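Local structure of chitooligosaccharidolytic beta-N-acetylglucosaminidase (Ostrinia furnacalis, 3NSM) at residues A[337-342]-A[396-401]; A[422-427]-A[443-448]; A[57-62]-A[172-177]; A[191-196]-A[498-503]; A[230-235]-A[251-256]. The protein hydrolyses beta-linked N-acetylglucosamine units one at a time from the non-reducing ends of chitooligosaccharides, preferring shorter substrates. All coordinates share one frame; numbering follows the deposited sequence.

How the interactions relate
Four of the five contacts lie in the catalytic domain, a closed barrel of eight parallel strands; interaction 3 sits apart, in the mixed sheet of the N-terminal domain, about 38 to 46 Å from the others between centres. Interaction 4 joins the first barrel strand to the last and so closes the ring. Interactions 1 and 2 pair the fourth strand with the fifth and the sixth with the seventh; their centres are about 14 Å apart, and backbone bonds between strands 399-402 and 421-425 connect them. Interaction 2 meets interaction 4 at Glu498. Interaction 5, earlier in sequence than 1 and 2, ties the loop after strand 220-224 to the start of helix 255-267, beside Thr196 of interaction 4.

Interaction 1 (A[337-342]-A[396-401]); sequences TDIFHM and KLPLIL
Ile400 lies across the imidazole of His341 and beside Ile339. Its CB is 3.6 Å from His341 CD2, and there the side chain forks. The CG2 branch, anti to the backbone N, goes over one face of the His341 ring, toward its rim, in a CH-pi contact 3.8 Å from CG2 to the ring centroid. The other branch runs to Ile339: Ile400 CG1 comes near Ile339 CG2, and at the tip CD1 presses on the same methyl, with Ile400 CD1 and Ile339 CG2 a tight 3.5 Å apart. Beneath these groups the strands run parallel. Phe340 is bonded through both backbone groups, its N donating to Pro398 O (3.1 Å, 171° at the hydrogen) and its O accepting from Ile400 N (2.9 Å). Met342 N then bonds to Ile400 O at 2.9 Å. On the other face of the sheet, Leu399 CD2 rests on Phe340 CB at 3.9 Å, near the edge of the ring, while Leu399 CD1 touches Met342 SD at 3.8 Å; helices 318-333 and 373-393 pack against this side. His341 ND1 is hydrogen-bonded to Gly343 N, and its ring stacks with that of His222, so packing and a bond both restrain its rotation. The pairing joins the fourth and fifth strands of a TIM barrel, with His341 and Ile400 on the face toward the interior and Phe340 and Leu399 on the face toward the helices.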
# COMPACT_ATOMS: atom_id res chain seq x y z
N THR A 337 11.37 -15.92 23.41
CA THR A 337 10.07 -15.57 23.97
C THR A 337 9.91 -16.02 25.42
O THR A 337 10.32 -17.12 25.79
CB THR A 337 8.87 -16.05 23.10
OG1 THR A 337 7.66 -15.41 23.55
CG2 THR A 337 8.69 -17.58 23.15
N ASP A 338 9.33 -15.14 26.23
CA ASP A 338 9.02 -15.42 27.62
C ASP A 338 7.53 -15.70 27.77
O ASP A 338 7.06 -16.01 28.87
CB ASP A 338 9.40 -14.23 28.51
CG ASP A 338 8.89 -12.90 27.96
OD1 ASP A 338 9.08 -12.65 26.75
OD2 ASP A 338 8.29 -12.11 28.72
N ILE A 339 6.79 -15.59 26.67
CA ILE A 339 5.33 -15.73 26.67
C ILE A 339 4.88 -16.60 25.49
O ILE A 339 5.50 -16.59 24.45
CB ILE A 339 4.64 -14.34 26.60
CG1 ILE A 339 5.06 -13.45 27.77
CG2 ILE A 339 3.13 -14.47 26.54
CD1 ILE A 339 5.05 -11.97 27.44
N PHE A 340 3.80 -17.35 25.67
CA PHE A 340 3.23 -18.12 24.58
C PHE A 340 1.78 -17.72 24.37
O PHE A 340 1.02 -17.55 25.34
CB PHE A 340 3.36 -19.63 24.84
CG PHE A 340 2.99 -20.50 23.66
CD1 PHE A 340 2.12 -21.57 23.83
CD2 PHE A 340 3.51 -20.25 22.39
CE1 PHE A 340 1.77 -22.40 22.75
CE2 PHE A 340 3.16 -21.07 21.30
CZ PHE A 340 2.29 -22.14 21.48
N HIS A 341 1.40 -17.54 23.11
CA HIS A 341 0.05 -17.16 22.77
C HIS A 341 -0.66 -18.41 22.26
O HIS A 341 -0.15 -19.10 21.37
CB HIS A 341 0.07 -16.03 21.74
CG HIS A 341 -1.23 -15.29 21.62
ND1 HIS A 341 -2.44 -15.92 21.43
CD2 HIS A 341 -1.49 -13.96 21.65
CE1 HIS A 341 -3.40 -15.01 21.36
NE2 HIS A 341 -2.85 -13.82 21.49
N MET A 342 -1.83 -18.71 22.82
CA MET A 342 -2.54 -19.94 22.52
C MET A 342 -3.87 -19.68 21.84
O MET A 342 -4.72 -20.57 21.72
CB MET A 342 -2.70 -20.81 23.78
CG MET A 342 -1.36 -21.30 24.33
SD MET A 342 -1.50 -22.54 25.65
CE MET A 342 -1.98 -23.99 24.70
N LYS A 396 6.77 -23.24 33.41
CA LYS A 396 5.52 -22.51 33.41
C LYS A 396 5.85 -21.09 32.95
O LYS A 396 6.75 -20.45 33.49
CB LYS A 396 4.88 -22.50 34.81
CG LYS A 396 3.43 -22.01 34.81
CD LYS A 396 2.73 -22.30 36.14
CE LYS A 396 1.26 -22.63 35.91
NZ LYS A 396 0.46 -22.59 37.16
N LEU A 397 5.14 -20.63 31.93
CA LEU A 397 5.35 -19.29 31.40
C LEU A 397 3.98 -18.69 31.16
O LEU A 397 3.01 -19.43 31.04
CB LEU A 397 6.19 -19.34 30.11
CG LEU A 397 5.61 -19.72 28.75
CD1 LEU A 397 6.72 -19.62 27.71
CD2 LEU A 397 5.00 -21.10 28.73
N PRO A 398 3.87 -17.34 31.11
CA PRO A 398 2.54 -16.76 30.93
C PRO A 398 1.94 -17.13 29.58
O PRO A 398 2.67 -17.23 28.60
CB PRO A 398 2.79 -15.26 31.00
CG PRO A 398 4.14 -15.10 31.62
CD PRO A 398 4.91 -16.31 31.22
N LEU A 399 0.63 -17.34 29.54
CA LEU A 399 -0.06 -17.68 28.30
C LEU A 399 -1.10 -16.64 27.96
O LEU A 399 -1.77 -16.11 28.85
CB LEU A 399 -0.74 -19.06 28.41
CG LEU A 399 0.09 -20.27 28.86
CD1 LEU A 399 -0.82 -21.46 29.19
CD2 LEU A 399 1.15 -20.65 27.83
N ILE A 400 -1.24 -16.35 26.66
CA ILE A 400 -2.22 -15.38 26.20
C ILE A 400 -3.40 -16.06 25.50
O ILE A 400 -3.22 -17.01 24.72
CB ILE A 400 -1.60 -14.31 25.27
CG1 ILE A 400 -0.35 -13.70 25.91
CG2 ILE A 400 -2.62 -13.22 24.93
CD1 ILE A 400 0.48 -12.83 24.97
N LEU A 401 -4.60 -15.58 25.81
CA LEU A 401 -5.81 -15.92 25.06
C LEU A 401 -6.58 -14.65 24.75
O LEU A 401 -6.45 -13.66 25.46
CB LEU A 401 -6.70 -16.88 25.85
CG LEU A 401 -6.23 -18.30 26.19
CD1 LEU A 401 -7.29 -18.96 27.05
CD2 LEU A 401 -5.96 -19.13 24.94

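Interaction 2 (A[422-427]-A[443-448]); sequences IIQVWT and RLIMSN
Strands 421-425 and 443-446, with helix 432-439 between them, make a beta-alpha-beta unit of the barrel, and this contact is its parallel strand pair. Ile423 is bonded through both backbone groups: its N donates to Arg443 O at 3.0 Å and its O accepts from Ile445 N. Val425 follows suit, with Val425 N to Ile445 O at 2.8 Å and Ser447 N to Val425 O more bent, 139° at the hydrogen. Past the strand ends, Asn448 ND2 donates to Thr427 O at 3.2 Å, the acceptor lying in the amide plane, while Asn448 OD1 is bonded to Asn481. On the helix side, Val425 CG1, anti to the backbone N (chi1 -174°), is set beside Met446 CE at 3.6 Å, while CG2 rests on Leu444 CD2. On the inner side Ile422 CG2 packs on Ile445 CD1 at 3.9 Å. Ser447 OG turns to Glu498 O of the next strand. These are the sixth and seventh strands of the eight-stranded TIM barrel, joined by a beta-alpha-beta crossover whose helix covers the outer face.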
# COMPACT_ATOMS: atom_id res chain seq x y z
N ILE A 422 -2.77 -14.11 30.40
CA ILE A 422 -2.96 -12.73 29.98
C ILE A 422 -4.05 -12.72 28.91
O ILE A 422 -4.10 -13.61 28.06
CB ILE A 422 -1.66 -12.16 29.38
CG1 ILE A 422 -0.54 -12.23 30.42
CG2 ILE A 422 -1.87 -10.74 28.87
CD1 ILE A 422 0.86 -12.25 29.84
N ILE A 423 -4.93 -11.74 28.96
CA ILE A 423 -6.04 -11.68 28.02
C ILE A 423 -5.81 -10.57 27.00
O ILE A 423 -5.57 -9.41 27.38
CB ILE A 423 -7.40 -11.48 28.74
CG1 ILE A 423 -7.52 -12.42 29.96
CG2 ILE A 423 -8.57 -11.66 27.77
CD1 ILE A 423 -7.58 -13.92 29.63
N GLN A 424 -5.84 -10.92 25.72
CA GLN A 424 -5.75 -9.93 24.65
C GLN A 424 -7.14 -9.46 24.27
O GLN A 424 -8.02 -10.28 23.99
CB GLN A 424 -4.99 -10.47 23.43
CG GLN A 424 -4.62 -9.36 22.43
CD GLN A 424 -3.60 -9.78 21.36
OE1 GLN A 424 -3.29 -8.99 20.47
NE2 GLN A 424 -3.09 -10.99 21.45
N VAL A 425 -7.33 -8.14 24.26
CA VAL A 425 -8.66 -7.57 24.12
C VAL A 425 -8.91 -6.99 22.74
O VAL A 425 -8.19 -6.10 22.31
CB VAL A 425 -8.89 -6.45 25.16
CG1 VAL A 425 -10.34 -5.96 25.10
CG2 VAL A 425 -8.56 -6.94 26.56
N TRP A 426 -9.94 -7.49 22.05
CA TRP A 426 -10.33 -6.95 20.75
C TRP A 426 -11.56 -6.05 20.84
O TRP A 426 -11.80 -5.25 19.93
CB TRP A 426 -10.54 -8.06 19.71
CG TRP A 426 -11.68 -9.01 20.00
CD1 TRP A 426 -11.58 -10.26 20.52
CD2 TRP A 426 -13.08 -8.78 19.78
NE1 TRP A 426 -12.82 -10.82 20.66
CE2 TRP A 426 -13.77 -9.94 20.21
CE3 TRP A 426 -13.83 -7.70 19.27
CZ2 TRP A 426 -15.16 -10.06 20.14
CZ3 TRP A 426 -15.22 -7.82 19.20
CH2 TRP A 426 -15.87 -8.99 19.64
N THR A 427 -12.33 -6.18 21.92
CA THR A 427 -13.53 -5.35 22.12
C THR A 427 -13.18 -3.87 22.22
O THR A 427 -12.02 -3.52 22.45
CB THR A 427 -14.31 -5.77 23.39
OG1 THR A 427 -13.49 -5.55 24.55
CG2 THR A 427 -14.72 -7.23 23.34
N ARG A 443 -4.45 -9.39 33.64
CA ARG A 443 -3.59 -8.48 32.87
C ARG A 443 -4.03 -8.45 31.41
O ARG A 443 -4.42 -9.47 30.84
CB ARG A 443 -2.11 -8.86 32.96
CG ARG A 443 -1.58 -8.99 34.37
CD ARG A 443 -1.23 -10.43 34.65
NE ARG A 443 0.22 -10.65 34.64
CZ ARG A 443 0.81 -11.83 34.46
NH1 ARG A 443 0.08 -12.92 34.26
NH2 ARG A 443 2.13 -11.90 34.49
N LEU A 444 -3.95 -7.27 30.80
CA LEU A 444 -4.50 -7.08 29.47
C LEU A 444 -3.50 -6.58 28.44
O LEU A 444 -2.55 -5.87 28.76
CB LEU A 444 -5.71 -6.14 29.51
CG LEU A 444 -6.90 -6.44 30.42
CD1 LEU A 444 -7.95 -5.38 30.18
CD2 LEU A 444 -7.50 -7.82 30.15
N ILE A 445 -3.72 -7.01 27.20
CA ILE A 445 -3.07 -6.43 26.04
C ILE A 445 -4.17 -5.86 25.16
O ILE A 445 -5.10 -6.57 24.78
CB ILE A 445 -2.22 -7.46 25.27
CG1 ILE A 445 -1.02 -7.90 26.12
CG2 ILE A 445 -1.77 -6.87 23.91
CD1 ILE A 445 -0.36 -9.19 25.66
N MET A 446 -4.09 -4.57 24.89
CA MET A 446 -5.11 -3.88 24.16
C MET A 446 -4.95 -3.93 22.63
O MET A 446 -3.96 -3.54 22.10
CB MET A 446 -5.12 -2.44 24.59
CG MET A 446 -6.44 -1.97 25.06
SD MET A 446 -7.03 -2.84 26.45
CE MET A 446 -8.70 -2.93 26.03
N SER A 447 -5.97 -4.43 21.98
CA SER A 447 -6.05 -4.48 20.53
C SER A 447 -7.46 -4.15 20.09
O SER A 447 -7.99 -4.83 19.26
CB SER A 447 -5.65 -5.85 20.03
OG SER A 447 -4.32 -6.12 20.26
N ASN A 448 -8.04 -3.11 20.66
CA ASN A 448 -9.44 -2.82 20.41
C ASN A 448 -9.67 -2.64 18.95
O ASN A 448 -8.98 -1.90 18.32
CB ASN A 448 -9.81 -1.53 21.09
CG ASN A 448 -9.04 -1.31 22.31
OD1 ASN A 448 -8.06 -0.66 22.31
ND2 ASN A 448 -9.51 -1.86 23.40

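Interaction 3 (A[57-62]-A[172-177]); sequences LSKINL and HLLMVR
Leu57 opens the contact by laying its CD1 against Leu174 CD1, 3.7 Å away, the two side chains crossing at about a right angle; its CD2 leans on the backbone at Val176. Ser58 forms the hydrogen-bonded pair with Met175: Ser58 N donates to Met175 O at 2.8 Å, and Met175 N returns a more bent bond to Ser58 O. The Ser58 hydroxyl lies beside the aliphatic part of Arg177, OG to CG 3.1 Å. Lys59 leaves the strand with CG anti to the backbone N (chi1 -175°), which carries its CD over the centre of the His172 ring. This CH-pi contact, 3.7 Å from Lys59 CD to the centroid, is made almost along the ring normal; the chain then bends, and NZ is hydrogen-bonded to Thr103 OG1. At Ile60 the strands are bonded again, N to Leu173 O at 2.9 Å, while CG1 pushes tightly on Met175 CE (3.4 Å). A water receives the N-H of Leu173 and lies 3.2 Å from Ile60 O. Leu62, where the chain turns a corner, sets CD2 on Leu173 CD2 at 3.7 Å, beside helix 86-91. Alternating hydrogen-bonded (Ser58 with Met175) and non-hydrogen-bonded (Lys59 with Leu174) pairs, twisted to 136° between the strand directions, make this an antiparallel junction in the mixed sheet of the N-terminal domain.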
# COMPACT_ATOMS: atom_id res chain seq x y z
N LEU A 57 22.84 23.71 16.96
CA LEU A 57 23.28 22.54 16.22
C LEU A 57 24.76 22.65 15.94
O LEU A 57 25.30 23.76 15.91
CB LEU A 57 22.53 22.43 14.89
CG LEU A 57 21.03 22.18 14.89
CD1 LEU A 57 20.45 22.54 13.54
CD2 LEU A 57 20.70 20.74 15.25
N SER A 58 25.42 21.52 15.71
CA SER A 58 26.84 21.51 15.37
C SER A 58 27.08 20.68 14.13
O SER A 58 26.46 19.64 13.94
CB SER A 58 27.67 20.97 16.53
OG SER A 58 27.34 21.63 17.75
N LYS A 59 27.99 21.14 13.28
CA LYS A 59 28.32 20.43 12.06
C LYS A 59 29.20 19.23 12.39
O LYS A 59 30.17 19.33 13.15
CB LYS A 59 29.00 21.35 11.05
CG LYS A 59 29.27 20.70 9.70
CD LYS A 59 29.88 21.67 8.70
CE LYS A 59 31.32 22.01 9.06
NZ LYS A 59 32.00 22.69 7.92
N ILE A 60 28.86 18.09 11.78
CA ILE A 60 29.44 16.80 12.13
C ILE A 60 30.06 16.17 10.90
O ILE A 60 29.48 16.22 9.81
CB ILE A 60 28.34 15.86 12.69
CG1 ILE A 60 27.78 16.40 14.02
CG2 ILE A 60 28.81 14.41 12.79
CD1 ILE A 60 28.82 16.84 15.04
N ASN A 61 31.24 15.58 11.07
CA ASN A 61 31.86 14.74 10.04
C ASN A 61 31.31 13.32 10.13
O ASN A 61 31.56 12.60 11.11
CB ASN A 61 33.38 14.76 10.17
CG ASN A 61 34.10 14.23 8.92
OD1 ASN A 61 35.23 14.63 8.64
ND2 ASN A 61 33.46 13.34 8.18
N LEU A 62 30.57 12.92 9.10
CA LEU A 62 29.91 11.61 9.04
C LEU A 62 30.89 10.43 9.19
O LEU A 62 30.53 9.39 9.73
CB LEU A 62 29.11 11.50 7.73
CG LEU A 62 28.10 10.38 7.45
CD1 LEU A 62 28.74 9.26 6.65
CD2 LEU A 62 27.40 9.86 8.72
N HIS A 172 25.22 20.10 4.82
CA HIS A 172 25.88 19.83 6.08
C HIS A 172 25.08 18.84 6.90
O HIS A 172 23.86 18.98 7.03
CB HIS A 172 26.06 21.10 6.92
CG HIS A 172 27.02 22.09 6.35
ND1 HIS A 172 27.11 23.39 6.81
CD2 HIS A 172 27.93 21.98 5.35
CE1 HIS A 172 28.04 24.03 6.12
NE2 HIS A 172 28.55 23.20 5.23
N LEU A 173 25.77 17.84 7.44
CA LEU A 173 25.18 16.99 8.46
C LEU A 173 25.34 17.67 9.82
O LEU A 173 26.45 18.04 10.22
CB LEU A 173 25.84 15.60 8.46
CG LEU A 173 25.26 14.56 9.43
CD1 LEU A 173 23.79 14.26 9.13
CD2 LEU A 173 26.09 13.29 9.37
N LEU A 174 24.22 17.85 10.51
CA LEU A 174 24.21 18.54 11.78
C LEU A 174 23.73 17.64 12.91
O LEU A 174 23.19 16.55 12.67
CB LEU A 174 23.35 19.81 11.71
CG LEU A 174 23.56 20.78 10.54
CD1 LEU A 174 22.51 21.87 10.58
CD2 LEU A 174 24.96 21.38 10.54
N MET A 175 23.94 18.10 14.14
CA MET A 175 23.57 17.35 15.33
C MET A 175 23.27 18.33 16.45
O MET A 175 23.96 19.34 16.59
CB MET A 175 24.72 16.44 15.75
CG MET A 175 24.34 15.38 16.77
SD MET A 175 25.73 14.83 17.77
CE MET A 175 26.87 14.27 16.53
N VAL A 176 22.26 18.02 17.25
CA VAL A 176 21.90 18.83 18.41
C VAL A 176 23.06 18.90 19.40
O VAL A 176 23.63 17.87 19.78
CB VAL A 176 20.64 18.29 19.10
CG1 VAL A 176 20.15 19.25 20.15
CG2 VAL A 176 19.55 18.03 18.08
N ARG A 177 23.41 20.12 19.82
CA ARG A 177 24.67 20.38 20.54
C ARG A 177 24.62 20.00 22.01
O ARG A 177 25.54 19.38 22.52
CB ARG A 177 25.10 21.84 20.38
CG ARG A 177 26.58 22.08 20.72
CD ARG A 177 26.96 23.55 20.59
NE ARG A 177 26.42 24.35 21.70
CZ ARG A 177 26.48 25.67 21.77
NH1 ARG A 177 27.06 26.38 20.80
NH2 ARG A 177 25.97 26.30 22.82
O HOH W 1 28.65 18.20 7.38

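Interaction 4 (A[191-196]-A[498-503]); sequences GILLDT and EAALWS
Asp195 OD1 is gripped by two groups: Ser503 N, 2.9 Å away and above the carboxylate plane, and Arg198, in a salt bridge. OD2 accepts from Ala197 N, so both carboxylate oxygens are held. The backbone O of Asp195 accepts from Ser503 OG at 2.6 Å, on a lone pair in the carbonyl plane; this hydroxyl is also hydrogen-bonded to Tyr201 OH. Behind them the parallel strands are tied by Leu193, whose N donates to Ala499 O and whose O accepts from Leu501 N, each at 2.8 Å. With CG anti to the backbone N (chi1 -176°), Leu193 sends CD2 over one face of the Trp502 six-membered ring, 4.0 Å from the centroid, while Asp195 OD1 lies at the indole edge, in its plane. Glu498 extends over the backbone of Gly191, its CG 3.5 Å from Gly191 C, and OE2 bonds to Tyr189. The strands are the first and last of the barrel. Arg198 and two backbone N-H groups thus fix a buried carboxylate at the strand end, about 5 Å, side chain to side chain, from active-site Asp227.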
# COMPACT_ATOMS: atom_id res chain seq x y z
N GLY A 191 3.49 -3.92 20.75
CA GLY A 191 3.47 -4.97 19.79
C GLY A 191 2.78 -4.81 18.47
O GLY A 191 1.98 -3.94 18.31
N ILE A 192 3.12 -5.67 17.54
CA ILE A 192 2.40 -5.83 16.28
C ILE A 192 2.09 -7.32 16.11
O ILE A 192 2.98 -8.16 16.27
CB ILE A 192 3.23 -5.30 15.07
CG1 ILE A 192 3.36 -3.78 15.17
CG2 ILE A 192 2.58 -5.72 13.74
CD1 ILE A 192 4.32 -3.16 14.20
N LEU A 193 0.82 -7.63 15.84
CA LEU A 193 0.39 -8.97 15.47
C LEU A 193 0.44 -9.08 13.94
O LEU A 193 -0.24 -8.32 13.24
CB LEU A 193 -1.04 -9.25 15.97
CG LEU A 193 -1.68 -10.64 15.78
CD1 LEU A 193 -2.85 -10.78 16.72
CD2 LEU A 193 -2.15 -10.91 14.35
N LEU A 194 1.24 -10.01 13.44
CA LEU A 194 1.32 -10.29 12.01
C LEU A 194 0.80 -11.68 11.70
O LEU A 194 1.40 -12.68 12.09
CB LEU A 194 2.75 -10.16 11.49
CG LEU A 194 2.92 -10.22 9.97
CD1 LEU A 194 2.33 -8.97 9.31
CD2 LEU A 194 4.38 -10.40 9.59
N ASP A 195 -0.31 -11.72 10.99
CA ASP A 195 -0.94 -12.96 10.58
C ASP A 195 -0.24 -13.42 9.28
O ASP A 195 -0.32 -12.76 8.25
CB ASP A 195 -2.44 -12.67 10.42
CG ASP A 195 -3.19 -13.72 9.63
OD1 ASP A 195 -4.36 -13.43 9.28
OD2 ASP A 195 -2.65 -14.82 9.36
N THR A 196 0.49 -14.52 9.35
CA THR A 196 1.21 -15.05 8.17
C THR A 196 0.62 -16.38 7.70
O THR A 196 1.32 -17.22 7.10
CB THR A 196 2.73 -15.24 8.41
OG1 THR A 196 2.95 -16.29 9.36
CG2 THR A 196 3.39 -13.95 8.89
N GLU A 498 -1.29 -3.71 21.11
CA GLU A 498 -0.81 -4.38 19.90
C GLU A 498 -1.67 -4.02 18.72
O GLU A 498 -2.90 -4.18 18.76
CB GLU A 498 -0.83 -5.89 20.12
CG GLU A 498 -0.06 -6.67 19.09
CD GLU A 498 0.25 -8.05 19.57
OE1 GLU A 498 -0.63 -8.93 19.47
OE2 GLU A 498 1.39 -8.27 20.05
N ALA A 499 -1.03 -3.53 17.66
CA ALA A 499 -1.70 -3.30 16.39
C ALA A 499 -1.83 -4.65 15.70
O ALA A 499 -0.85 -5.38 15.57
CB ALA A 499 -0.91 -2.33 15.54
N ALA A 500 -3.04 -5.00 15.29
CA ALA A 500 -3.30 -6.30 14.67
C ALA A 500 -3.42 -6.17 13.15
O ALA A 500 -4.33 -5.51 12.65
CB ALA A 500 -4.56 -6.92 15.25
N LEU A 501 -2.51 -6.81 12.44
CA LEU A 501 -2.64 -6.93 10.99
C LEU A 501 -3.09 -8.34 10.59
O LEU A 501 -2.27 -9.23 10.37
CB LEU A 501 -1.34 -6.53 10.27
CG LEU A 501 -1.29 -6.66 8.74
CD1 LEU A 501 -2.46 -5.95 8.07
CD2 LEU A 501 0.04 -6.15 8.20
N TRP A 502 -4.41 -8.52 10.54
CA TRP A 502 -4.99 -9.74 9.98
C TRP A 502 -4.80 -9.72 8.47
O TRP A 502 -4.78 -8.65 7.84
CB TRP A 502 -6.47 -9.85 10.36
CG TRP A 502 -6.68 -9.80 11.85
CD1 TRP A 502 -7.23 -8.78 12.56
CD2 TRP A 502 -6.31 -10.80 12.80
NE1 TRP A 502 -7.24 -9.09 13.90
CE2 TRP A 502 -6.68 -10.32 14.08
CE3 TRP A 502 -5.69 -12.06 12.71
CZ2 TRP A 502 -6.46 -11.05 15.25
CZ3 TRP A 502 -5.48 -12.79 13.87
CH2 TRP A 502 -5.87 -12.28 15.13
N SER A 503 -4.62 -10.90 7.88
CA SER A 503 -4.07 -10.94 6.53
C SER A 503 -4.95 -11.56 5.46
O SER A 503 -4.45 -12.01 4.42
CB SER A 503 -2.69 -11.59 6.54
OG SER A 503 -1.80 -10.82 7.34

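Interaction 5 (A[230-235]-A[251-256]); sequences SFPFVT and KVYTKA
Pro232 and Tyr253 lie side by side and point the same way, the proline ring approaching the phenol obliquely. Pro232 CB sits 3.6 Å from Tyr253 CD2, and Pro232 CG comes within 3.7 Å of Tyr253 CE2. The tyrosine has CG anti to its carbonyl carbon (chi1 -59°), which lays the ring alongside Pro232; the ring also stacks with Tyr200 and meets Trp223 edge-to-face, while OH bonds to Tyr201 O. Two backbone bonds hold the segments together: Tyr253 N to Pro232 O at 2.8 Å and Val234 N to Tyr253 O at 3.1 Å. Both donors stand well out of the carbonyl planes, by 33° and 34°. This single bridge joins the loop after barrel strand 220-224 to the lead-in of helix 255-267, whose N-cap is Thr254, its OG1 accepting from Ala257 N. Val234 points its CB toward the other segment; CG2 touches Val252 CB at 3.9 Å and lies over the backbone of Tyr253 and Thr254. Lys251 heads elsewhere, its NZ in a salt bridge with Glu561 of the second subunit.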
# COMPACT_ATOMS: atom_id res chain seq x y z
N SER A 230 -3.75 -21.87 6.05
CA SER A 230 -2.43 -22.45 5.80
C SER A 230 -1.64 -22.77 7.06
O SER A 230 -1.91 -22.22 8.15
CB SER A 230 -1.61 -21.55 4.88
OG SER A 230 -1.19 -20.37 5.54
N PHE A 231 -0.64 -23.64 6.90
CA PHE A 231 0.26 -24.04 7.96
C PHE A 231 1.70 -23.91 7.45
O PHE A 231 2.31 -24.90 7.05
CB PHE A 231 -0.03 -25.50 8.35
CG PHE A 231 0.46 -25.89 9.71
CD1 PHE A 231 -0.45 -26.20 10.72
CD2 PHE A 231 1.82 -25.96 9.99
CE1 PHE A 231 0.00 -26.58 11.99
CE2 PHE A 231 2.27 -26.33 11.26
CZ PHE A 231 1.36 -26.64 12.25
N PRO A 232 2.25 -22.68 7.43
CA PRO A 232 3.61 -22.47 6.92
C PRO A 232 4.71 -22.82 7.90
O PRO A 232 5.88 -22.87 7.51
CB PRO A 232 3.64 -20.98 6.60
CG PRO A 232 2.72 -20.38 7.60
CD PRO A 232 1.62 -21.40 7.84
N PHE A 233 4.37 -23.04 9.17
CA PHE A 233 5.38 -23.34 10.19
C PHE A 233 5.99 -24.73 10.00
O PHE A 233 5.28 -25.73 10.02
CB PHE A 233 4.81 -23.20 11.62
CG PHE A 233 5.75 -23.71 12.70
CD1 PHE A 233 5.39 -24.79 13.49
CD2 PHE A 233 6.99 -23.11 12.90
CE1 PHE A 233 6.25 -25.26 14.49
CE2 PHE A 233 7.86 -23.57 13.89
CZ PHE A 233 7.49 -24.65 14.68
N VAL A 234 7.31 -24.78 9.84
CA VAL A 234 7.97 -26.06 9.62
C VAL A 234 8.15 -26.84 10.92
O VAL A 234 9.09 -26.62 11.68
CB VAL A 234 9.31 -25.92 8.84
CG1 VAL A 234 10.06 -27.25 8.82
CG2 VAL A 234 9.04 -25.45 7.42
N THR A 235 7.21 -27.75 11.18
CA THR A 235 7.35 -28.65 12.31
C THR A 235 8.02 -29.95 11.89
O THR A 235 7.47 -30.73 11.13
CB THR A 235 6.00 -28.92 13.06
OG1 THR A 235 6.15 -30.05 13.93
CG2 THR A 235 4.85 -29.16 12.09
N LYS A 251 6.54 -21.35 0.34
CA LYS A 251 5.84 -20.49 1.27
C LYS A 251 5.78 -21.15 2.65
O LYS A 251 4.71 -21.51 3.16
CB LYS A 251 4.46 -20.14 0.72
CG LYS A 251 4.57 -19.22 -0.47
CD LYS A 251 3.22 -18.74 -0.96
CE LYS A 251 3.42 -17.59 -1.93
NZ LYS A 251 2.24 -17.40 -2.79
N VAL A 252 6.96 -21.32 3.24
CA VAL A 252 7.10 -21.94 4.55
C VAL A 252 8.08 -21.13 5.38
O VAL A 252 8.82 -20.28 4.85
CB VAL A 252 7.58 -23.44 4.45
CG1 VAL A 252 6.54 -24.31 3.71
CG2 VAL A 252 8.95 -23.55 3.79
N TYR A 253 8.08 -21.39 6.68
CA TYR A 253 9.05 -20.81 7.59
C TYR A 253 9.88 -21.91 8.24
O TYR A 253 9.44 -22.60 9.16
CB TYR A 253 8.33 -19.94 8.63
CG TYR A 253 7.53 -18.82 8.02
CD1 TYR A 253 8.16 -17.76 7.37
CD2 TYR A 253 6.13 -18.83 8.08
CE1 TYR A 253 7.43 -16.73 6.81
CE2 TYR A 253 5.38 -17.79 7.51
CZ TYR A 253 6.04 -16.75 6.88
OH TYR A 253 5.32 -15.72 6.33
N THR A 254 11.09 -22.10 7.71
CA THR A 254 11.97 -23.17 8.16
C THR A 254 12.56 -22.82 9.51
O THR A 254 12.50 -21.67 9.93
CB THR A 254 13.12 -23.41 7.15
OG1 THR A 254 13.92 -22.23 7.02
CG2 THR A 254 12.57 -23.80 5.78
N LYS A 255 13.14 -23.81 10.19
CA LYS A 255 13.83 -23.57 11.45
C LYS A 255 14.92 -22.52 11.28
O LYS A 255 15.10 -21.65 12.14
CB LYS A 255 14.42 -24.86 12.02
CG LYS A 255 13.40 -25.95 12.28
CD LYS A 255 13.97 -27.12 13.08
CE LYS A 255 14.95 -27.95 12.24
NZ LYS A 255 15.37 -29.20 12.94
N ALA A 256 15.64 -22.61 10.16
CA ALA A 256 16.70 -21.65 9.84
C ALA A 256 16.14 -20.24 9.64
O ALA A 256 16.70 -19.28 10.14
CB ALA A 256 17.47 -22.10 8.60